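PDB 2ZWS: neutral ceramidase from Pseudomonas aeruginosa, which catalyses the zinc-dependent hydrolysis of the N-acyl bond of ceramides to sphingosine and free fatty acid, and also the reverse synthesis. Local coordinates for residues A[21-26]-A[98-103]; A[36-41]-A[215-220]; A[206-211]-A[264-269]; A[221-226]-A[239-244]. All blocks are in the same frame, centred on the assembly; numbering follows the deposited sequence.

In the fold
Contacts 1, 2 and 3 meet around the chain from 206 to 220, between the zinc and magnesium sites. Contact 1 borders the zinc site, with the His99 side chain about 4 Å from the ion at the nearest atoms, while contact 2 supplies a magnesium ligand, the carbonyl of His37. Contacts 1 and 2, whose centres lie 11 Å apart, are joined by a probable hydrogen bond from Thr98 OG1 to Ser216 O (2.8 Å). Asp218 ties contact 2 to contact 3 through the backbone nitrogens of Ser207 and Met208. Helix 218-231 starts in contact 2 and continues into contact 4, which packs it on strand 238-242.

Contact 1 (A[21-26]-A[98-103]); sequences VGMMGY and THSGPG
Met23 and Pro102 face each other as an antiparallel non-hydrogen-bonded pair, their CA atoms 4.3 Å apart, where segments 21-26 and 98-103 run side by side. Two backbone bonds flank the pair: Gly103 N donates to Gly22 O at 2.8 Å, and Met24 N donates to Gly101 O, also at 2.8 Å. Proline suits position 102 because the amide it lacks is not needed at such a pair. This is a two-stranded antiparallel sheet in the N-terminal ceramidase domain, close to the zinc site: His99 follows the zinc ligand His97 by two residues and bonds through ND1 to its carbonyl. Past the sheet, one water accepts from Gly101 N and lies 2.7 Å from Met24 O and 2.8 Å from Thr98 O, bridging the segments. His99 CB sits over one face of the Tyr26 ring, 3.8 Å from its centroid and displaced toward the rim, while the two rings are inclined at 47°. Imidazole CD2 comes within 3.5 Å of Gly25 CA, where a side chain would collide with it. The flexible Met23 chain bends at chi3 (77°), bringing CE to 3.6 Å from Ser100 CA.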
loop_
_atom_site.group_PDB
_atom_site.type_symbol
_atom_site.label_atom_id
_atom_site.label_comp_id
_atom_site.label_asym_id
_atom_site.label_seq_id
_atom_site.Cartn_x
_atom_site.Cartn_y
_atom_site.Cartn_z
ATOM N N VAL A 21 -14.612 9.196 -5.149
ATOM C CA VAL A 21 -13.938 8.199 -5.965
ATOM C C VAL A 21 -14.073 6.834 -5.277
ATOM O O VAL A 21 -13.804 6.708 -4.070
ATOM C CB VAL A 21 -12.429 8.530 -6.189
ATOM C CG1 VAL A 21 -11.747 7.439 -7.029
ATOM C CG2 VAL A 21 -12.285 9.844 -6.921
ATOM N N GLY A 22 -14.460 5.808 -6.040
ATOM C CA GLY A 22 -14.492 4.444 -5.511
ATOM C C GLY A 22 -13.155 4.054 -4.891
ATOM O O GLY A 22 -12.081 4.327 -5.459
ATOM N N MET A 23 -13.231 3.402 -3.739
ATOM C CA MET A 23 -12.034 2.938 -3.039
ATOM C C MET A 23 -11.507 1.607 -3.577
ATOM O O MET A 23 -12.297 0.779 -4.107
ATOM C CB MET A 23 -12.341 2.916 -1.534
ATOM C CG MET A 23 -12.490 4.379 -1.070
ATOM S SD MET A 23 -13.339 4.650 0.492
ATOM C CE MET A 23 -12.073 4.200 1.662
ATOM N N MET A 24 -10.194 1.398 -3.435
ATOM C CA MET A 24 -9.524 0.243 -4.025
ATOM C C MET A 24 -9.343 -0.894 -3.013
ATOM O O MET A 24 -8.709 -0.708 -1.967
ATOM C CB MET A 24 -8.133 0.634 -4.567
ATOM C CG MET A 24 -7.409 -0.502 -5.330
ATOM S SD MET A 24 -8.340 -0.949 -6.803
ATOM C CE MET A 24 -8.139 -2.744 -6.877
ATOM N N GLY A 25 -9.876 -2.071 -3.346
ATOM C CA GLY A 25 -9.660 -3.262 -2.529
ATOM C C GLY A 25 -10.929 -4.072 -2.317
ATOM O O GLY A 25 -10.904 -5.305 -2.399
ATOM N N TYR A 26 -12.024 -3.389 -2.011
ATOM C CA TYR A 26 -13.290 -4.082 -1.706
ATOM C C TYR A 26 -14.250 -4.281 -2.909
ATOM O O TYR A 26 -15.311 -4.902 -2.770
ATOM C CB TYR A 26 -14.008 -3.410 -0.528
ATOM C CG TYR A 26 -13.272 -3.554 0.798
ATOM C CD1 TYR A 26 -12.962 -2.434 1.575
ATOM C CD2 TYR A 26 -12.907 -4.832 1.290
ATOM C CE1 TYR A 26 -12.286 -2.560 2.815
ATOM C CE2 TYR A 26 -12.229 -4.958 2.530
ATOM C CZ TYR A 26 -11.922 -3.824 3.269
ATOM O OH TYR A 26 -11.248 -3.969 4.472
ATOM N N THR A 98 -3.389 -1.666 1.972
ATOM C CA THR A 98 -4.556 -1.000 2.568
ATOM C C THR A 98 -5.733 -1.026 1.599
ATOM O O THR A 98 -5.540 -0.819 0.386
ATOM C CB THR A 98 -4.260 0.465 2.992
ATOM O OG1 THR A 98 -5.469 1.101 3.416
ATOM C CG2 THR A 98 -3.638 1.282 1.862
ATOM N N HIS A 99 -6.942 -1.204 2.134
ATOM C CA HIS A 99 -8.140 -1.217 1.302
ATOM C C HIS A 99 -8.928 0.085 1.445
ATOM O O HIS A 99 -10.090 0.134 1.045
ATOM C CB HIS A 99 -8.997 -2.428 1.671
ATOM C CG HIS A 99 -8.425 -3.729 1.210
ATOM N ND1 HIS A 99 -7.122 -4.103 1.456
ATOM C CD2 HIS A 99 -8.986 -4.753 0.532
ATOM C CE1 HIS A 99 -6.907 -5.306 0.946
ATOM N NE2 HIS A 99 -8.013 -5.703 0.351
ATOM N N SER A 100 -8.281 1.129 1.959
ATOM C CA SER A 100 -8.974 2.380 2.252
ATOM C C SER A 100 -8.401 3.575 1.539
ATOM O O SER A 100 -8.454 4.685 2.080
ATOM C CB SER A 100 -8.954 2.651 3.755
ATOM O OG SER A 100 -9.674 1.618 4.434
ATOM N N GLY A 101 -7.866 3.356 0.332
ATOM C CA GLY A 101 -7.473 4.497 -0.527
ATOM C C GLY A 101 -8.344 4.591 -1.770
ATOM O O GLY A 101 -8.984 3.617 -2.158
ATOM N N PRO A 102 -8.364 5.774 -2.404
ATOM C CA PRO A 102 -9.065 5.957 -3.685
ATOM C C PRO A 102 -8.462 5.074 -4.776
ATOM O O PRO A 102 -7.238 4.950 -4.867
ATOM C CB PRO A 102 -8.857 7.455 -3.986
ATOM C CG PRO A 102 -7.628 7.835 -3.234
ATOM C CD PRO A 102 -7.658 6.997 -1.968
ATOM N N GLY A 103 -9.316 4.474 -5.597
ATOM C CA GLY A 103 -8.865 3.606 -6.696
ATOM C C GLY A 103 -8.711 4.318 -8.024
ATOM O O GLY A 103 -8.748 5.566 -8.097
HETATM O O HOH W 1 -6.884 1.044 -1.158
HETATM O O HOH W 2 -11.750 -0.613 -1.101
#

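Contact 2 (A[36-41]-A[215-220]); sequences IHMRQW and ISPDNK. With MG (magnesium ion), chain C.
His37 N and Met38 N both donate to the carbonyl oxygen of Ile215, the first at 2.8 Å and in the carbonyl plane, the second longer at 3.3 Å and tilted 23° out of it. One acceptor thus holds two successive amides where the parallel pairing of Ile36 with Ile215, at the edge of a mixed sheet, gives way to irregular chain. This irregular chain presents the His37 carbonyl to the magnesium ion, 2.2 Å from His37 O; Asp579, Asp581 and Thr584 complete the protein part of the site, and a water on the metal also donates to Ile36 O. Histidine binds here through its backbone, and its imidazole has other partners: NE2 is bonded to the carbonyl of Trp582, and ND1 shares a water with Ser216 OG. The same OG accepts from Asp218 N at 2.9 Å, an ST turn that leads into helix 218-231. Arg39 points away from the contact and forms salt bridges with Asp579, itself a magnesium ligand, and with Asp13. Van der Waals packing surrounds these bonds. With CG2 anti to its backbone N, Ile215 directs this branch to 3.6 Å from Met38 O and against the side chain of Gln40, which crosses it at about a right angle. Pro217, rigid and without an N-H to satisfy, lies across the Met38 side chain, its CD touching Met38 CB at 3.6 Å.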
loop_
_atom_site.group_PDB
_atom_site.type_symbol
_atom_site.label_atom_id
_atom_site.label_comp_id
_atom_site.label_asym_id
_atom_site.label_seq_id
_atom_site.Cartn_x
_atom_site.Cartn_y
_atom_site.Cartn_z
ATOM N N ILE A 36 -10.679 12.116 4.971
ATOM C CA ILE A 36 -9.387 11.535 5.307
ATOM C C ILE A 36 -9.347 11.247 6.783
ATOM O O ILE A 36 -9.702 12.103 7.591
ATOM C CB ILE A 36 -8.239 12.530 4.967
ATOM C CG1 ILE A 36 -8.196 12.766 3.447
ATOM C CG2 ILE A 36 -6.886 12.068 5.562
ATOM C CD1 ILE A 36 -7.269 13.875 3.046
ATOM N N HIS A 37 -8.958 10.019 7.134
ATOM C CA HIS A 37 -8.550 9.769 8.509
ATOM C C HIS A 37 -7.050 10.047 8.681
ATOM O O HIS A 37 -6.656 10.893 9.479
ATOM C CB HIS A 37 -8.902 8.367 8.976
ATOM C CG HIS A 37 -8.519 8.132 10.402
ATOM N ND1 HIS A 37 -8.373 6.874 10.948
ATOM C CD2 HIS A 37 -8.245 9.011 11.403
ATOM C CE1 HIS A 37 -8.027 6.988 12.220
ATOM N NE2 HIS A 37 -7.941 8.274 12.523
ATOM N N MET A 38 -6.229 9.324 7.919
ATOM C CA MET A 38 -4.804 9.606 7.850
ATOM C C MET A 38 -4.385 9.571 6.382
ATOM O O MET A 38 -5.017 8.888 5.561
ATOM C CB MET A 38 -3.971 8.619 8.701
ATOM C CG MET A 38 -4.193 8.703 10.234
ATOM S SD MET A 38 -2.833 8.089 11.304
ATOM C CE MET A 38 -2.616 6.429 10.657
ATOM N N ARG A 39 -3.332 10.326 6.055
ATOM C CA ARG A 39 -2.871 10.372 4.675
ATOM C C ARG A 39 -2.107 9.097 4.299
ATOM O O ARG A 39 -1.721 8.298 5.164
ATOM C CB ARG A 39 -2.002 11.608 4.426
ATOM C CG ARG A 39 -2.868 12.883 4.325
ATOM C CD ARG A 39 -2.081 14.122 3.773
ATOM N NE ARG A 39 -3.064 15.199 3.580
ATOM C CZ ARG A 39 -3.501 15.661 2.407
ATOM N NH1 ARG A 39 -2.952 15.283 1.255
ATOM N NH2 ARG A 39 -4.479 16.563 2.399
ATOM N N GLN A 40 -1.903 8.939 2.993
ATOM C CA GLN A 40 -1.125 7.857 2.414
ATOM C C GLN A 40 0.259 8.370 2.033
ATOM O O GLN A 40 0.382 9.469 1.446
ATOM C CB GLN A 40 -1.830 7.375 1.141
ATOM C CG GLN A 40 -3.248 6.837 1.404
ATOM C CD GLN A 40 -3.974 6.566 0.113
ATOM O OE1 GLN A 40 -3.971 5.438 -0.378
ATOM N NE2 GLN A 40 -4.523 7.577 -0.470
ATOM N N TRP A 41 1.291 7.570 2.320
ATOM C CA TRP A 41 2.688 7.995 2.101
ATOM C C TRP A 41 3.461 6.943 1.324
ATOM O O TRP A 41 3.151 5.710 1.385
ATOM C CB TRP A 41 3.409 8.222 3.452
ATOM C CG TRP A 41 2.660 9.253 4.268
ATOM C CD1 TRP A 41 1.657 9.030 5.174
ATOM C CD2 TRP A 41 2.848 10.678 4.211
ATOM N NE1 TRP A 41 1.199 10.234 5.682
ATOM C CE2 TRP A 41 1.909 11.260 5.100
ATOM C CE3 TRP A 41 3.704 11.510 3.488
ATOM C CZ2 TRP A 41 1.819 12.635 5.286
ATOM C CZ3 TRP A 41 3.614 12.878 3.672
ATOM C CH2 TRP A 41 2.672 13.433 4.556
ATOM N N ILE A 215 -10.239 7.993 3.885
ATOM C CA ILE A 215 -8.927 7.510 3.462
ATOM C C ILE A 215 -8.122 7.117 4.670
ATOM O O ILE A 215 -8.059 7.843 5.668
ATOM C CB ILE A 215 -8.183 8.571 2.625
ATOM C CG1 ILE A 215 -8.880 8.695 1.274
ATOM C CG2 ILE A 215 -6.708 8.199 2.469
ATOM C CD1 ILE A 215 -8.271 9.737 0.319
ATOM N N SER A 216 -7.504 5.938 4.585
ATOM C CA SER A 216 -6.690 5.472 5.698
ATOM C C SER A 216 -5.644 4.479 5.196
ATOM O O SER A 216 -5.917 3.684 4.298
ATOM C CB SER A 216 -7.569 4.760 6.736
ATOM O OG SER A 216 -6.775 4.109 7.719
ATOM N N PRO A 217 -4.447 4.527 5.783
ATOM C CA PRO A 217 -3.415 3.537 5.499
ATOM C C PRO A 217 -3.559 2.270 6.367
ATOM O O PRO A 217 -2.681 1.391 6.313
ATOM C CB PRO A 217 -2.136 4.293 5.847
ATOM C CG PRO A 217 -2.541 5.144 7.050
ATOM C CD PRO A 217 -3.966 5.560 6.721
ATOM N N ASP A 218 -4.651 2.190 7.137
ATOM C CA ASP A 218 -5.064 0.941 7.806
ATOM C C ASP A 218 -4.045 0.462 8.820
ATOM O O ASP A 218 -3.291 1.276 9.345
ATOM C CB ASP A 218 -5.421 -0.120 6.757
ATOM C CG ASP A 218 -6.425 -1.153 7.266
ATOM O OD1 ASP A 218 -6.013 -2.130 7.946
ATOM O OD2 ASP A 218 -7.634 -0.996 6.971
ATOM N N ASN A 219 -4.019 -0.837 9.141
ATOM C CA ASN A 219 -3.251 -1.229 10.306
ATOM C C ASN A 219 -1.736 -1.050 10.132
ATOM O O ASN A 219 -1.035 -0.639 11.069
ATOM C CB ASN A 219 -3.647 -2.623 10.824
ATOM C CG ASN A 219 -3.475 -3.737 9.803
ATOM O OD1 ASN A 219 -2.385 -3.934 9.265
ATOM N ND2 ASN A 219 -4.540 -4.540 9.599
ATOM N N LYS A 220 -1.210 -1.339 8.941
ATOM C CA LYS A 220 0.232 -1.121 8.713
ATOM C C LYS A 220 0.577 0.346 8.729
ATOM O O LYS A 220 1.609 0.747 9.256
ATOM C CB LYS A 220 0.675 -1.794 7.408
ATOM C CG LYS A 220 0.700 -3.364 7.567
ATOM C CD LYS A 220 1.377 -4.011 6.372
ATOM C CE LYS A 220 1.552 -5.539 6.603
ATOM N NZ LYS A 220 2.519 -5.811 7.717
HETATM MG MG MG C . -6.472 12.689 10.731
HETATM O O HOH W 3 -7.878 13.933 9.025
HETATM O O HOH W 4 -7.945 4.280 10.093
#

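Contact 3 (A[206-211]-A[264-269]); sequences TSMTNA and NEFDNT
Glu265 carries CG between its backbone N and carbonyl carbon (chi1 58°), and the chain then runs out extended, taking its carboxylate to Thr209. Met208 instead folds at chi2 (-57°) and chi3 (-60°), curling its methyl back toward the helix. In the Glu265 conformer described here, one of two modelled, OE2 takes two bonds from Thr209. Thr209 N meets it at 2.9 Å, nearly in line with its C-O bond, while Thr209 OG1 donates at 3.1 Å from above the carboxylate plane. The threonine hydroxyl also accepts from Ala211 N in an ST turn, so one side chain both steadies the loop and holds the acid. One N-H and one O-H donor on this oxygen would probably stabilise the charged form. Methionine suits position 208 because its flexible thioether can bend over an aromatic face: CE lies 3.8 Å from the centroid of the Phe266 ring, shifted toward the rim, and SD stands over the same face in a Met-aromatic contact. The Met208 chain crosses Glu265 at about a right angle, its CE 3.6 Å from Glu265 CD. Thr269 OG1, bonded back to Glu265 O within the helix, is 3.2 Å from Ser207 CB. These contacts join the loop between strands 194-200 and 214-215 to the first turn of helix 265-286. Asp218, at the start of helix 218-231, receives Ser207 N and Met208 N, Pro251 of strand 249-251 touches Ser207, and the Phe266 ring meets the imidazole of His37 edge-to-face.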
loop_
_atom_site.group_PDB
_atom_site.type_symbol
_atom_site.label_atom_id
_atom_site.label_comp_id
_atom_site.label_asym_id
_atom_site.label_seq_id
_atom_site.Cartn_x
_atom_site.Cartn_y
_atom_site.Cartn_z
ATOM N N THR A 206 -6.900 -4.655 6.243
ATOM C CA THR A 206 -8.345 -4.584 5.996
ATOM C C THR A 206 -9.083 -4.345 7.306
ATOM O O THR A 206 -10.257 -4.679 7.438
ATOM C CB THR A 206 -8.862 -5.912 5.398
ATOM O OG1 THR A 206 -8.393 -7.005 6.208
ATOM C CG2 THR A 206 -8.376 -6.119 3.971
ATOM N N SER A 207 -8.392 -3.798 8.307
ATOM C CA SER A 207 -9.079 -3.478 9.561
ATOM C C SER A 207 -10.197 -2.452 9.368
ATOM O O SER A 207 -11.204 -2.505 10.064
ATOM C CB SER A 207 -8.079 -2.984 10.607
ATOM O OG SER A 207 -7.161 -4.020 10.926
ATOM N N MET A 208 -9.988 -1.478 8.466
ATOM C CA MET A 208 -11.053 -0.552 8.076
ATOM C C MET A 208 -11.848 -1.266 6.987
ATOM O O MET A 208 -11.287 -1.687 5.957
ATOM C CB MET A 208 -10.471 0.743 7.524
ATOM C CG MET A 208 -9.621 1.567 8.511
ATOM S SD MET A 208 -10.475 2.044 10.030
ATOM C CE MET A 208 -11.846 3.024 9.381
ATOM N N THR A 209 -13.146 -1.439 7.231
ATOM C CA THR A 209 -13.989 -2.298 6.414
ATOM C C THR A 209 -14.566 -1.568 5.208
ATOM O O THR A 209 -14.353 -0.355 5.025
ATOM C CB THR A 209 -15.173 -2.890 7.224
ATOM O OG1 THR A 209 -16.103 -1.833 7.491
ATOM C CG2 THR A 209 -14.682 -3.545 8.540
ATOM N N ASN A 210 -15.321 -2.309 4.393
ATOM C CA ASN A 210 -15.991 -1.723 3.226
ATOM C C ASN A 210 -17.105 -0.735 3.566
ATOM O O ASN A 210 -17.650 -0.108 2.656
ATOM C CB ASN A 210 -16.452 -2.795 2.191
ATOM C CG ASN A 210 -17.584 -3.687 2.690
ATOM O OD1 ASN A 210 -17.959 -4.656 1.996
ATOM N ND2 ASN A 210 -18.125 -3.396 3.860
ATOM N N ALA A 211 -17.408 -0.589 4.856
ATOM C CA ALA A 211 -18.357 0.424 5.337
ATOM C C ALA A 211 -17.719 1.797 5.562
ATOM O O ALA A 211 -18.431 2.800 5.741
ATOM C CB ALA A 211 -19.004 -0.039 6.628
ATOM N N ASN A 264 -15.747 -1.466 16.645
ATOM C CA ASN A 264 -15.089 -0.242 16.240
ATOM C C ASN A 264 -13.878 -0.559 15.358
ATOM O O ASN A 264 -12.850 -1.068 15.821
ATOM C CB ASN A 264 -14.729 0.607 17.473
ATOM C CG ASN A 264 -14.368 2.040 17.116
ATOM O OD1 ASN A 264 -14.915 3.012 17.663
ATOM N ND2 ASN A 264 -13.461 2.183 16.204
ATOM N N GLU A 265 -14.018 -0.259 14.070
ATOM C CA GLU A 265 -12.939 -0.524 13.110
ATOM C C GLU A 265 -11.686 0.338 13.354
ATOM O O GLU A 265 -10.564 -0.096 13.056
ATOM C CB GLU A 265 -13.453 -0.396 11.670
ATOM C CG GLU A 265 -14.049 0.962 11.361
ATOM C CD GLU A 265 -14.795 1.055 10.036
ATOM O OE1 GLU A 265 -15.649 1.961 9.933
ATOM O OE2 GLU A 265 -14.525 0.272 9.097
ATOM N N PHE A 266 -11.869 1.540 13.877
ATOM C CA PHE A 266 -10.716 2.352 14.236
ATOM C C PHE A 266 -9.937 1.710 15.384
ATOM O O PHE A 266 -8.709 1.666 15.339
ATOM C CB PHE A 266 -11.141 3.774 14.617
ATOM C CG PHE A 266 -11.800 4.528 13.489
ATOM C CD1 PHE A 266 -13.187 4.594 13.404
ATOM C CD2 PHE A 266 -11.040 5.183 12.526
ATOM C CE1 PHE A 266 -13.802 5.307 12.356
ATOM C CE2 PHE A 266 -11.637 5.897 11.485
ATOM C CZ PHE A 266 -13.015 5.953 11.388
ATOM N N ASP A 267 -10.646 1.237 16.412
ATOM C CA ASP A 267 -9.990 0.521 17.519
ATOM C C ASP A 267 -9.235 -0.699 16.979
ATOM O O ASP A 267 -8.104 -0.980 17.422
ATOM C CB ASP A 267 -11.013 0.020 18.554
ATOM C CG ASP A 267 -11.628 1.133 19.391
ATOM O OD1 ASP A 267 -11.139 2.285 19.354
ATOM O OD2 ASP A 267 -12.604 0.845 20.122
ATOM N N ASN A 268 -9.870 -1.429 16.061
ATOM C CA ASN A 268 -9.264 -2.651 15.468
ATOM C C ASN A 268 -7.996 -2.302 14.688
ATOM O O ASN A 268 -6.985 -2.989 14.788
ATOM C CB ASN A 268 -10.228 -3.386 14.537
ATOM C CG ASN A 268 -11.474 -3.919 15.245
ATOM O OD1 ASN A 268 -12.453 -4.309 14.568
ATOM N ND2 ASN A 268 -11.445 -3.996 16.567
ATOM N N THR A 269 -8.068 -1.227 13.905
ATOM C CA THR A 269 -6.927 -0.754 13.112
ATOM C C THR A 269 -5.744 -0.415 14.019
ATOM O O THR A 269 -4.597 -0.824 13.761
ATOM C CB THR A 269 -7.334 0.490 12.268
ATOM O OG1 THR A 269 -8.346 0.118 11.328
ATOM C CG2 THR A 269 -6.147 1.040 11.510
#

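Contact 4 (A[221-226]-A[239-244]); sequences GYASYH and AAFAQT
Ala223 and Ser224 lie against Ala239 and Phe241 where helix 221-226 and strand 239-242 run nearly antiparallel, at 161°, with their axes 7.3 Å apart at closest approach. Strand 194-200, helix 218-231 and strand 238-242 form a beta-alpha-beta crossover: the two strands are parallel neighbours in one sheet, and the helix, reached through loops and the short strand 214-215, covers one face of it. Alternation along the strand decides which residues take part: Ala239 and Phe241 point to the helix, whereas Ala240 points away from it and touches Asn60, an inferred substrate-binding residue. CG of Phe241 lies anti to the carbonyl carbon (chi1 -77°), and the ring faces the helix at Ala223. Ala223 CB stands almost squarely above the centre of that ring, 3.4 Å from its centroid and only 5° off the ring normal, a close CH-pi contact. Alanine suits this place because its single methyl lets the helix backbone come down onto the aromatic face, with Ala223 C 3.5 Å from Phe241 CE1. Ala280 of helix 265-286 also touches Phe241, so a second helix reaches the same ring. The small Ser224 lies beside it: its OG, whose position is less certain, is at the ring edge, its CB comes within 3.1 Å of Ala239 O, and Ser224 N is 3.5 Å from Phe241 CD1.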
loop_
_atom_site.group_PDB
_atom_site.type_symbol
_atom_site.label_atom_id
_atom_site.label_comp_id
_atom_site.label_asym_id
_atom_site.label_seq_id
_atom_site.Cartn_x
_atom_site.Cartn_y
_atom_site.Cartn_z
ATOM N N GLY A 221 -0.337 1.164 8.226
ATOM C CA GLY A 221 -0.146 2.609 8.275
ATOM C C GLY A 221 -0.157 3.131 9.702
ATOM O O GLY A 221 0.583 4.095 10.009
ATOM N N TYR A 222 -0.999 2.561 10.568
ATOM C CA TYR A 222 -0.984 2.971 11.973
ATOM C C TYR A 222 0.341 2.568 12.634
ATOM O O TYR A 222 0.933 3.338 13.384
ATOM C CB TYR A 222 -2.143 2.378 12.793
ATOM C CG TYR A 222 -2.033 2.929 14.199
ATOM C CD1 TYR A 222 -1.455 2.172 15.218
ATOM C CD2 TYR A 222 -2.415 4.248 14.485
ATOM C CE1 TYR A 222 -1.290 2.688 16.493
ATOM C CE2 TYR A 222 -2.258 4.789 15.765
ATOM C CZ TYR A 222 -1.686 3.997 16.760
ATOM O OH TYR A 222 -1.517 4.492 18.023
ATOM N N ALA A 223 0.826 1.367 12.330
ATOM C CA ALA A 223 2.138 0.966 12.868
ATOM C C ALA A 223 3.244 1.964 12.499
ATOM O O ALA A 223 4.051 2.341 13.363
ATOM C CB ALA A 223 2.473 -0.430 12.377
ATOM N N SER A 224 3.294 2.383 11.229
ATOM C CA SER A 224 4.305 3.360 10.796
ATOM C C SER A 224 4.119 4.679 11.543
ATOM O O SER A 224 5.090 5.290 12.048
ATOM C CB SER A 224 4.208 3.659 9.304
ATOM O OG SER A 224 4.469 2.500 8.514
ATOM N N TYR A 225 2.870 5.147 11.604
ATOM C CA TYR A 225 2.574 6.437 12.226
ATOM C C TYR A 225 2.924 6.340 13.706
ATOM O O TYR A 225 3.546 7.258 14.251
ATOM C CB TYR A 225 1.086 6.737 12.107
ATOM C CG TYR A 225 0.640 7.986 12.829
ATOM C CD1 TYR A 225 0.030 7.911 14.082
ATOM C CD2 TYR A 225 0.820 9.256 12.244
ATOM C CE1 TYR A 225 -0.391 9.078 14.734
ATOM C CE2 TYR A 225 0.396 10.402 12.889
ATOM C CZ TYR A 225 -0.184 10.299 14.140
ATOM O OH TYR A 225 -0.637 11.436 14.794
ATOM N N HIS A 226 2.538 5.254 14.374
ATOM C CA HIS A 226 2.850 5.160 15.798
ATOM C C HIS A 226 4.375 5.258 16.012
ATOM O O HIS A 226 4.847 5.968 16.911
ATOM C CB HIS A 226 2.280 3.856 16.366
ATOM C CG HIS A 226 2.512 3.692 17.836
ATOM N ND1 HIS A 226 1.897 4.491 18.776
ATOM C CD2 HIS A 226 3.291 2.825 18.528
ATOM C CE1 HIS A 226 2.287 4.118 19.989
ATOM N NE2 HIS A 226 3.125 3.101 19.865
ATOM N N ALA A 239 9.565 4.672 9.208
ATOM C CA ALA A 239 9.243 3.263 9.487
ATOM C C ALA A 239 8.261 2.756 8.452
ATOM O O ALA A 239 7.149 3.258 8.350
ATOM C CB ALA A 239 8.609 3.113 10.850
ATOM N N ALA A 240 8.693 1.771 7.678
ATOM C CA ALA A 240 7.797 1.097 6.712
ATOM C C ALA A 240 7.340 -0.257 7.287
ATOM O O ALA A 240 8.139 -1.025 7.785
ATOM C CB ALA A 240 8.499 0.884 5.359
ATOM N N PHE A 241 6.041 -0.538 7.180
ATOM C CA PHE A 241 5.512 -1.854 7.458
ATOM C C PHE A 241 5.059 -2.450 6.139
ATOM O O PHE A 241 4.041 -2.011 5.553
ATOM C CB PHE A 241 4.390 -1.772 8.501
ATOM C CG PHE A 241 4.928 -1.587 9.874
ATOM C CD1 PHE A 241 5.370 -0.329 10.265
ATOM C CD2 PHE A 241 5.062 -2.668 10.754
ATOM C CE1 PHE A 241 5.942 -0.125 11.538
ATOM C CE2 PHE A 241 5.621 -2.464 12.033
ATOM C CZ PHE A 241 6.079 -1.206 12.402
ATOM N N ALA A 242 5.848 -3.419 5.670
ATOM C CA ALA A 242 5.667 -4.083 4.378
ATOM C C ALA A 242 5.042 -5.478 4.532
ATOM O O ALA A 242 5.006 -6.057 5.638
ATOM C CB ALA A 242 7.002 -4.216 3.657
ATOM N N GLN A 243 4.518 -5.986 3.424
ATOM C CA GLN A 243 3.918 -7.332 3.360
ATOM C C GLN A 243 4.914 -8.420 2.982
ATOM O O GLN A 243 5.953 -8.135 2.390
ATOM C CB GLN A 243 2.794 -7.373 2.306
ATOM C CG GLN A 243 1.615 -6.487 2.665
ATOM C CD GLN A 243 0.731 -7.071 3.742
ATOM O OE1 GLN A 243 0.990 -8.173 4.291
ATOM N NE2 GLN A 243 -0.361 -6.362 4.026
ATOM N N THR A 244 4.589 -9.672 3.320
ATOM C CA THR A 244 5.259 -10.828 2.694
ATOM C C THR A 244 4.255 -11.637 1.858
ATOM O O THR A 244 3.818 -11.175 0.805
ATOM C CB THR A 244 6.071 -11.698 3.695
ATOM O OG1 THR A 244 5.203 -12.267 4.679
ATOM C CG2 THR A 244 7.123 -10.862 4.379
#